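PDB 4WUI: N-(5'-phosphoribosyl)anthranilate isomerase from Jonesia denitrificans, which probably catalyses the isomerisation of N-(5-phospho-beta-D-ribosyl)anthranilate to 1-(2-carboxyphenylamino)-1-deoxy-D-ribulose 5-phosphate, the third step of tryptophan synthesis from chorismate. Local coordinates for residues I67-L71 with Y95-F100. Sequence-based numbering, arbitrary orientation.
Sequences IADAL and YAAARF
L71 reaches across to the helix of Y95 and A96 and splits its two methyls between different partners. CD1 meets the CD2-CE2 side of the Y95 ring, 3.6 Å from Y95 CE2. It also touches the aliphatic part of R99. CD2 turns to the stem of F100, 3.6 Å from F100 CB, and lies near the A96 methyl. I67 adds a second forked grip one turn earlier. Its CG2 sits 3.8 Å from Y95 CD2, while its CD1 is 3.9 Å from A96 CB. With CG1 of I67 anti to the backbone N (chi1 -166°), that branch ends with CD1 at A96, while CG2 faces the tyrosine. The I67 and Y95 side chains run antiparallel past one another.

L71 CD1 approaches the Y95 ring from the R99 side of its plane, I67 CG2 from the other; both come obliquely. The R99 guanidinium lies over one face of the Y95 ring, toward its rim, with Y95 CE1 3.3 Å above the guanidinium plane. R99 NH1 also donates to Y95 O at 3.0 Å, using an in-plane carbonyl lone pair, which helps fix the guanidinium. No hydrogen bond joins the segments.

I67, L71 and F100 also touch L84 or L82 of strand 81-84. Such packing of neighbouring helices 67-77 and 90-99, axes 28° from parallel, outside the strand that links them is characteristic of a (beta/alpha)8 TIM barrel.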
# COMPACT_ATOMS: atom_id res chain seq x y z
N ILE A 67 4.78 1.77 18.71
CA ILE A 67 3.90 0.70 18.30
C ILE A 67 2.65 0.56 19.15
O ILE A 67 1.58 0.29 18.61
CB ILE A 67 4.69 -0.65 18.16
CG1 ILE A 67 3.86 -1.71 17.40
CG2 ILE A 67 5.15 -1.17 19.50
CD1 ILE A 67 3.55 -1.33 15.97
N ALA A 68 2.73 0.77 20.46
CA ALA A 68 1.52 0.68 21.27
C ALA A 68 0.50 1.77 20.88
O ALA A 68 -0.72 1.54 20.89
CB ALA A 68 1.86 0.75 22.75
N ASP A 69 0.99 2.96 20.57
CA ASP A 69 0.14 4.05 20.12
C ASP A 69 -0.45 3.76 18.74
O ASP A 69 -1.60 4.11 18.48
CB ASP A 69 0.92 5.36 20.05
CG ASP A 69 1.27 5.94 21.40
OD1 ASP A 69 0.82 5.42 22.45
OD2 ASP A 69 1.93 7.01 21.38
N ALA A 70 0.33 3.13 17.87
CA ALA A 70 -0.16 2.77 16.56
C ALA A 70 -1.30 1.77 16.66
O ALA A 70 -2.30 1.86 15.93
CB ALA A 70 0.96 2.23 15.70
N LEU A 71 -1.16 0.80 17.56
CA LEU A 71 -2.22 -0.16 17.82
C LEU A 71 -3.47 0.53 18.33
O LEU A 71 -4.58 0.25 17.88
CB LEU A 71 -1.74 -1.20 18.83
CG LEU A 71 -0.82 -2.26 18.25
CD1 LEU A 71 -0.10 -2.99 19.38
CD2 LEU A 71 -1.60 -3.25 17.39
N TYR A 95 4.84 -7.87 17.90
CA TYR A 95 4.08 -7.31 19.01
C TYR A 95 2.71 -6.90 18.50
O TYR A 95 1.66 -7.21 19.09
CB TYR A 95 4.84 -6.11 19.59
CG TYR A 95 4.15 -5.41 20.73
CD1 TYR A 95 4.37 -5.78 22.05
CD2 TYR A 95 3.30 -4.34 20.50
CE1 TYR A 95 3.76 -5.14 23.10
CE2 TYR A 95 2.68 -3.69 21.55
CZ TYR A 95 2.90 -4.08 22.84
OH TYR A 95 2.26 -3.40 23.85
N ALA A 96 2.69 -6.19 17.37
CA ALA A 96 1.44 -5.78 16.75
C ALA A 96 0.62 -6.95 16.24
O ALA A 96 -0.59 -7.00 16.43
CB ALA A 96 1.72 -4.78 15.64
N ALA A 97 1.27 -7.93 15.60
CA ALA A 97 0.55 -9.06 15.04
C ALA A 97 -0.16 -9.87 16.12
O ALA A 97 -1.21 -10.45 15.84
CB ALA A 97 1.49 -9.93 14.23
N ALA A 98 0.37 -9.91 17.32
CA ALA A 98 -0.30 -10.63 18.40
C ALA A 98 -1.52 -9.88 18.91
O ALA A 98 -2.40 -10.49 19.56
CB ALA A 98 0.66 -10.90 19.55
N ARG A 99 -1.58 -8.58 18.67
CA ARG A 99 -2.53 -7.67 19.31
C ARG A 99 -3.56 -7.07 18.37
O ARG A 99 -4.45 -6.35 18.83
CB ARG A 99 -1.77 -6.58 20.06
CG ARG A 99 -1.06 -7.10 21.29
CD ARG A 99 -0.03 -6.14 21.83
NE ARG A 99 0.61 -6.64 23.04
CZ ARG A 99 1.54 -7.57 23.06
NH1 ARG A 99 1.98 -8.13 21.94
NH2 ARG A 99 2.06 -7.96 24.22
N PHE A 100 -3.45 -7.30 17.06
CA PHE A 100 -4.36 -6.70 16.07
C PHE A 100 -4.50 -7.72 14.95
O PHE A 100 -3.54 -8.39 14.63
CB PHE A 100 -3.78 -5.37 15.55
CG PHE A 100 -4.76 -4.60 14.69
CD1 PHE A 100 -5.78 -3.85 15.27
CD2 PHE A 100 -4.73 -4.72 13.31
CE1 PHE A 100 -6.73 -3.22 14.51
CE2 PHE A 100 -5.68 -4.09 12.54
CZ PHE A 100 -6.68 -3.34 13.14